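Local coordinates for protein contact-dependent inhibitor A (Escherichia coli NC101, PDB 5I4Q) that carries the toxin domain of a contact-dependent growth inhibition effector and is probably neutralised by the cognate immunity protein that binds it, at residues 15-20 and 28-33; 65-70 and 74-79. All coordinates share one frame; numbering follows the deposited sequence.

Overall arrangement
Interaction 1 packs strand 16-19 of the three-stranded sheet against helix 26-34, while interaction 2 pairs strands 65-69 and 72-77 inside the four-stranded sheet; they share no element. Their centres lie 16 Å apart on opposite sides of the chain's centre, and their nearest atoms stay about 7 Å apart. Interaction 1 is small and buried, built wholly from side chains: two tyrosine rings and one phenol-carboxylate bond. Interaction 2 is larger and partly buried, held by backbone hydrogen bonds, with aromatic packing on one face and exposed P78 at one end. Helix 40-48 touches both, through Y29 in the first and through Y67 and M74 in the second.

Interaction 1: 15-20 and 28-33; sequences DFYTVD and YYEKLW
Y17, on strand 16-19, lays its ring against Y29 of helix 26-34 and sends its hydroxyl on to E30. The contact packs the middle strand of the three-stranded antiparallel sheet against the helix that directly follows that sheet. The two tyrosine side chains run at about a right angle, yet their rings meet obliquely: the centroids are 4.5 Å apart and the planes 39° from each other. The touching branch is the CD2 side of each ring, with Y17 CD2 at 3.4 Å from Y29 CD2. Y29 CE2 sits over the centre of the Y17 ring, whereas Y17 CG comes over the rim of the Y29 ring. W33 CD1 covers the other face of Y29 from one turn further along the helix. With CG of Y29 anti to the backbone N (chi1 -177°), its ring is directed at the strand.

E30 arrives at the ring edge of Y17, near its plane. Y17 OH donates to E30 OE2 over 2.8 Å and meets the anti lone pair of OE2, the one directed away from OE1. The carboxylate plane is turned 52° from the ring.

Y17 also stacks with F12, and the hydroxyl of Y29 bonds to an acidic side chain and the backbone of another protein's chain. The buried phenol of Y17 thus has its partner inside the domain, while that of Y29 is satisfied across an interface. With OE2 bonded to Y17 and OE1 in a salt bridge with K26, the E30 carboxylate is held at both oxygens, which probably limits its rotation and ties the Y17 hydroxyl to the helix beside the ring contact.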
loop_
_atom_site.group_PDB
_atom_site.type_symbol
_atom_site.label_atom_id
_atom_site.label_comp_id
_atom_site.label_asym_id
_atom_site.label_seq_id
_atom_site.Cartn_x
_atom_site.Cartn_y
_atom_site.Cartn_z
ATOM N N ASP A 15 -32.247 -5.810 -22.462
ATOM C CA ASP A 15 -31.927 -4.398 -22.188
ATOM C C ASP A 15 -31.812 -4.065 -20.721
ATOM O O ASP A 15 -31.136 -3.132 -20.380
ATOM C CB ASP A 15 -33.022 -3.471 -22.720
ATOM C CG ASP A 15 -33.305 -3.661 -24.196
ATOM O OD1 ASP A 15 -32.396 -3.442 -25.010
ATOM O OD2 ASP A 15 -34.463 -4.000 -24.538
ATOM N N PHE A 16 -32.569 -4.748 -19.873
ATOM C CA PHE A 16 -32.660 -4.411 -18.455
ATOM C C PHE A 16 -32.658 -5.642 -17.587
ATOM O O PHE A 16 -33.113 -6.698 -18.000
ATOM C CB PHE A 16 -33.946 -3.649 -18.114
ATOM C CG PHE A 16 -34.046 -2.312 -18.755
ATOM C CD1 PHE A 16 -33.364 -1.233 -18.239
ATOM C CD2 PHE A 16 -34.833 -2.127 -19.872
ATOM C CE1 PHE A 16 -33.453 0.019 -18.831
ATOM C CE2 PHE A 16 -34.937 -0.876 -20.476
ATOM C CZ PHE A 16 -34.245 0.203 -19.960
ATOM N N TYR A 17 -32.152 -5.482 -16.368
ATOM C CA TYR A 17 -32.328 -6.469 -15.348
ATOM C C TYR A 17 -33.376 -5.907 -14.383
ATOM O O TYR A 17 -33.284 -4.738 -13.964
ATOM C CB TYR A 17 -30.989 -6.749 -14.598
ATOM C CG TYR A 17 -29.907 -7.473 -15.387
ATOM C CD1 TYR A 17 -29.959 -8.851 -15.582
ATOM C CD2 TYR A 17 -28.830 -6.769 -15.946
ATOM C CE1 TYR A 17 -28.955 -9.514 -16.294
ATOM C CE2 TYR A 17 -27.854 -7.406 -16.678
ATOM C CZ TYR A 17 -27.904 -8.780 -16.840
ATOM O OH TYR A 17 -26.901 -9.390 -17.552
ATOM N N THR A 18 -34.330 -6.746 -13.981
ATOM C CA THR A 18 -35.473 -6.267 -13.242
ATOM C C THR A 18 -35.784 -7.217 -12.128
ATOM O O THR A 18 -35.647 -8.424 -12.303
ATOM C CB THR A 18 -36.732 -6.138 -14.173
ATOM O OG1 THR A 18 -37.044 -7.419 -14.705
ATOM C CG2 THR A 18 -36.504 -5.234 -15.386
ATOM N N VAL A 19 -36.214 -6.673 -10.991
ATOM C CA VAL A 19 -36.678 -7.470 -9.846
ATOM C C VAL A 19 -37.246 -6.532 -8.770
ATOM O O VAL A 19 -36.686 -5.435 -8.568
ATOM C CB VAL A 19 -35.546 -8.330 -9.256
ATOM C CG1 VAL A 19 -34.463 -7.451 -8.697
ATOM C CG2 VAL A 19 -36.041 -9.270 -8.152
ATOM N N ASP A 20 -38.347 -6.957 -8.110
ATOM C CA ASP A 20 -38.971 -6.220 -6.978
ATOM C C ASP A 20 -39.371 -4.789 -7.368
ATOM O O ASP A 20 -39.297 -3.842 -6.566
ATOM C CB ASP A 20 -37.986 -6.172 -5.802
ATOM C CG ASP A 20 -38.656 -6.114 -4.418
ATOM O OD1 ASP A 20 -39.851 -6.465 -4.273
ATOM O OD2 ASP A 20 -37.945 -5.736 -3.451
ATOM N N TYR A 28 -25.122 -0.889 -17.153
ATOM C CA TYR A 28 -24.852 -0.239 -15.876
ATOM C C TYR A 28 -24.776 -1.302 -14.771
ATOM O O TYR A 28 -23.839 -1.313 -13.970
ATOM C CB TYR A 28 -25.853 0.871 -15.553
ATOM C CG TYR A 28 -25.455 1.707 -14.378
ATOM C CD1 TYR A 28 -24.175 2.274 -14.298
ATOM C CD2 TYR A 28 -26.344 1.973 -13.373
ATOM C CE1 TYR A 28 -23.782 3.046 -13.207
ATOM C CE2 TYR A 28 -25.973 2.726 -12.262
ATOM C CZ TYR A 28 -24.704 3.272 -12.176
ATOM O OH TYR A 28 -24.367 4.017 -11.064
ATOM N N TYR A 29 -25.695 -2.263 -14.826
ATOM C CA TYR A 29 -25.700 -3.359 -13.878
ATOM C C TYR A 29 -24.358 -4.087 -13.852
ATOM O O TYR A 29 -23.778 -4.314 -12.789
ATOM C CB TYR A 29 -26.826 -4.340 -14.203
ATOM C CG TYR A 29 -26.945 -5.477 -13.215
ATOM C CD1 TYR A 29 -27.550 -5.299 -12.000
ATOM C CD2 TYR A 29 -26.461 -6.737 -13.519
ATOM C CE1 TYR A 29 -27.677 -6.341 -11.093
ATOM C CE2 TYR A 29 -26.599 -7.806 -12.614
ATOM C CZ TYR A 29 -27.221 -7.614 -11.413
ATOM O OH TYR A 29 -27.348 -8.679 -10.502
ATOM N N GLU A 30 -23.855 -4.412 -15.016
ATOM C CA GLU A 30 -22.623 -5.196 -15.087
ATOM C C GLU A 30 -21.425 -4.380 -14.652
ATOM O O GLU A 30 -20.468 -4.916 -14.047
ATOM C CB GLU A 30 -22.469 -5.767 -16.511
ATOM C CG GLU A 30 -23.595 -6.762 -16.753
ATOM C CD GLU A 30 -23.716 -7.291 -18.188
ATOM O OE1 GLU A 30 -22.942 -6.858 -19.047
ATOM O OE2 GLU A 30 -24.613 -8.146 -18.440
ATOM N N LYS A 31 -21.492 -3.079 -14.940
ATOM C CA LYS A 31 -20.403 -2.171 -14.626
ATOM C C LYS A 31 -20.218 -2.081 -13.115
ATOM O O LYS A 31 -19.132 -2.082 -12.636
ATOM C CB LYS A 31 -20.718 -0.789 -15.165
ATOM C CG LYS A 31 -19.556 0.196 -15.087
ATOM C CD LYS A 31 -20.037 1.631 -15.369
ATOM C CE LYS A 31 -18.909 2.611 -15.107
ATOM N NZ LYS A 31 -19.082 3.968 -15.683
ATOM N N LEU A 32 -21.318 -1.992 -12.382
ATOM C CA LEU A 32 -21.268 -1.887 -10.943
ATOM C C LEU A 32 -20.616 -3.097 -10.321
ATOM O O LEU A 32 -19.656 -2.965 -9.610
ATOM C CB LEU A 32 -22.673 -1.649 -10.427
ATOM C CG LEU A 32 -23.235 -0.235 -10.637
ATOM C CD1 LEU A 32 -24.677 -0.215 -10.205
ATOM C CD2 LEU A 32 -22.560 0.827 -9.822
ATOM N N TRP A 33 -21.022 -4.298 -10.680
ATOM C CA TRP A 33 -20.288 -5.489 -10.158
ATOM C C TRP A 33 -18.808 -5.503 -10.550
ATOM O O TRP A 33 -17.945 -5.818 -9.775
ATOM C CB TRP A 33 -20.914 -6.756 -10.713
ATOM C CG TRP A 33 -22.243 -7.100 -10.069
ATOM C CD1 TRP A 33 -23.490 -6.684 -10.457
ATOM C CD2 TRP A 33 -22.434 -8.005 -8.979
ATOM N NE1 TRP A 33 -24.453 -7.287 -9.638
ATOM C CE2 TRP A 33 -23.812 -8.104 -8.740
ATOM C CE3 TRP A 33 -21.567 -8.741 -8.189
ATOM C CZ2 TRP A 33 -24.331 -8.892 -7.735
ATOM C CZ3 TRP A 33 -22.096 -9.553 -7.180
ATOM C CH2 TRP A 33 -23.456 -9.606 -6.961
#

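Interaction 2: 65-70 and 74-79; sequences LRYEGA and MIYNPK
L65 and Y76 exchange both of their backbone hydrogen bonds, L65 N to Y76 O at 2.8 Å and Y76 N to L65 O at 3.0 Å. Y67 and M74, the latter present as selenomethionine, form the second such pair; the bond from Y67 N to M74 O is nearly straight at 172°. R66 and I75 make the non-hydrogen-bonded pair between them, where the CA-H groups of R66 and I75 approach the carbonyl oxygens of M74 and L65.

On the face carrying L65, Y67, M74 and Y76, the Y67 ring takes contacts from both M74 and Y76. M74 CE lies over it in a CH-pi contact, 4.1 Å from the ring centroid; the bend at chi3 (94°) brings the methyl there. The Y76 ring turns its edge toward the face of Y67, an edge-to-face pair with planes at 86°, and Y76 CD2 comes 3.6 Å from Y67 CZ. Beyond the strand pairing, L65 CD1 meets P78 CG at 3.5 Å. On the other face, I75 CD1 rests beside R66 CG at 3.8 Å.

Further out, V47 and L48 of helix 40-48 pack on Y67 and M74, while E73 forms a salt bridge with R66. R66 and I75 also touch Y81 and R85 of the contact-dependent inhibitor chain, the probable immunity protein. Together the paired strands form a beta hairpin at the middle of a four-stranded antiparallel sheet, one face against a helix and the other reaching that partner.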
loop_
_atom_site.group_PDB
_atom_site.type_symbol
_atom_site.label_atom_id
_atom_site.label_comp_id
_atom_site.label_asym_id
_atom_site.label_seq_id
_atom_site.Cartn_x
_atom_site.Cartn_y
_atom_site.Cartn_z
ATOM N N LEU A 65 -35.595 11.357 -10.176
ATOM C CA LEU A 65 -35.378 12.117 -8.940
ATOM C C LEU A 65 -34.073 11.703 -8.292
ATOM O O LEU A 65 -33.592 10.593 -8.476
ATOM C CB LEU A 65 -36.512 11.858 -7.942
ATOM C CG LEU A 65 -37.913 12.076 -8.475
ATOM C CD1 LEU A 65 -38.929 11.262 -7.690
ATOM C CD2 LEU A 65 -38.200 13.563 -8.426
ATOM N N ARG A 66 -33.527 12.603 -7.490
ATOM C CA ARG A 66 -32.400 12.277 -6.663
ATOM C C ARG A 66 -32.835 11.868 -5.257
ATOM O O ARG A 66 -33.468 12.643 -4.569
ATOM C CB ARG A 66 -31.505 13.457 -6.566
ATOM C CG ARG A 66 -30.120 13.158 -6.037
ATOM C CD ARG A 66 -29.587 14.426 -5.394
ATOM N NE ARG A 66 -28.211 14.271 -4.923
ATOM C CZ ARG A 66 -27.825 14.223 -3.644
ATOM N NH1 ARG A 66 -28.706 14.306 -2.638
ATOM N NH2 ARG A 66 -26.532 14.067 -3.368
ATOM N N TYR A 67 -32.412 10.667 -4.847
ATOM C CA TYR A 67 -32.647 10.113 -3.544
ATOM C C TYR A 67 -31.316 10.003 -2.793
ATOM O O TYR A 67 -30.284 9.555 -3.355
ATOM C CB TYR A 67 -33.190 8.697 -3.674
ATOM C CG TYR A 67 -34.613 8.550 -4.112
ATOM C CD1 TYR A 67 -35.046 9.029 -5.355
ATOM C CD2 TYR A 67 -35.532 7.850 -3.329
ATOM C CE1 TYR A 67 -36.361 8.840 -5.777
ATOM C CE2 TYR A 67 -36.840 7.660 -3.748
ATOM C CZ TYR A 67 -37.248 8.165 -4.971
ATOM O OH TYR A 67 -38.539 7.992 -5.374
ATOM N N GLU A 68 -31.330 10.360 -1.521
ATOM C CA GLU A 68 -30.140 10.278 -0.711
ATOM C C GLU A 68 -30.425 9.629 0.636
ATOM O O GLU A 68 -31.242 10.119 1.393
ATOM C CB GLU A 68 -29.565 11.658 -0.480
ATOM C CG GLU A 68 -28.169 11.608 0.164
ATOM C CD GLU A 68 -27.457 12.955 0.171
ATOM O OE1 GLU A 68 -28.037 13.939 -0.363
ATOM O OE2 GLU A 68 -26.334 13.035 0.720
ATOM N N GLY A 69 -29.723 8.551 0.940
ATOM C CA GLY A 69 -29.906 7.842 2.168
ATOM C C GLY A 69 -29.017 6.626 2.196
ATOM O O GLY A 69 -28.487 6.243 1.186
ATOM N N ALA A 70 -28.825 6.070 3.375
ATOM C CA ALA A 70 -27.977 4.916 3.604
ATOM C C ALA A 70 -26.563 5.068 3.079
ATOM O O ALA A 70 -25.926 4.105 2.653
ATOM C CB ALA A 70 -28.629 3.681 3.008
HETATM N N MSE A 74 -28.706 8.340 -5.305
HETATM C CA MSE A 74 -29.251 7.588 -6.395
HETATM C C MSE A 74 -30.135 8.480 -7.244
HETATM O O MSE A 74 -30.865 9.353 -6.740
HETATM C CB MSE A 74 -30.067 6.499 -5.741
HETATM C CG MSE A 74 -31.020 5.877 -6.701
HETATM SE SE MSE A 74 -31.822 4.314 -5.838
HETATM C CE MSE A 74 -33.490 5.062 -5.077
ATOM N N ILE A 75 -30.102 8.215 -8.537
ATOM C CA ILE A 75 -30.943 8.859 -9.503
ATOM C C ILE A 75 -31.877 7.737 -9.984
ATOM O O ILE A 75 -31.432 6.728 -10.572
ATOM C CB ILE A 75 -30.096 9.417 -10.655
ATOM C CG1 ILE A 75 -29.016 10.398 -10.134
ATOM C CG2 ILE A 75 -30.955 10.045 -11.759
ATOM C CD1 ILE A 75 -29.529 11.641 -9.433
ATOM N N TYR A 76 -33.169 7.942 -9.752
ATOM C CA TYR A 76 -34.208 6.881 -9.786
ATOM C C TYR A 76 -35.538 7.430 -10.298
ATOM O O TYR A 76 -35.936 8.567 -9.970
ATOM C CB TYR A 76 -34.440 6.357 -8.384
ATOM C CG TYR A 76 -35.546 5.354 -8.202
ATOM C CD1 TYR A 76 -35.393 4.061 -8.622
ATOM C CD2 TYR A 76 -36.718 5.703 -7.559
ATOM C CE1 TYR A 76 -36.370 3.127 -8.416
ATOM C CE2 TYR A 76 -37.723 4.783 -7.349
ATOM C CZ TYR A 76 -37.547 3.495 -7.781
ATOM O OH TYR A 76 -38.518 2.564 -7.564
ATOM N N ASN A 77 -36.158 6.628 -11.159
ATOM C CA ASN A 77 -37.426 6.955 -11.794
ATOM C C ASN A 77 -38.531 6.180 -11.079
ATOM O O ASN A 77 -38.741 4.994 -11.362
ATOM C CB ASN A 77 -37.397 6.578 -13.248
ATOM C CG ASN A 77 -38.594 7.104 -13.996
ATOM O OD1 ASN A 77 -39.707 7.049 -13.516
ATOM N ND2 ASN A 77 -38.359 7.635 -15.165
ATOM N N PRO A 78 -39.241 6.845 -10.143
ATOM C CA PRO A 78 -40.307 6.143 -9.392
ATOM C C PRO A 78 -41.447 5.527 -10.272
ATOM O O PRO A 78 -42.074 4.587 -9.852
ATOM C CB PRO A 78 -40.823 7.214 -8.434
ATOM C CG PRO A 78 -40.516 8.497 -9.127
ATOM C CD PRO A 78 -39.236 8.289 -9.873
ATOM N N LYS A 79 -41.674 6.037 -11.479
ATOM C CA LYS A 79 -42.642 5.467 -12.398
ATOM C C LYS A 79 -42.124 4.145 -13.010
ATOM O O LYS A 79 -42.791 3.123 -12.937
ATOM C CB LYS A 79 -42.952 6.513 -13.469
ATOM C CG LYS A 79 -43.984 6.144 -14.511
ATOM C CD LYS A 79 -44.094 7.242 -15.580
ATOM C CE LYS A 79 -44.978 8.428 -15.166
ATOM N NZ LYS A 79 -46.433 8.150 -15.331
#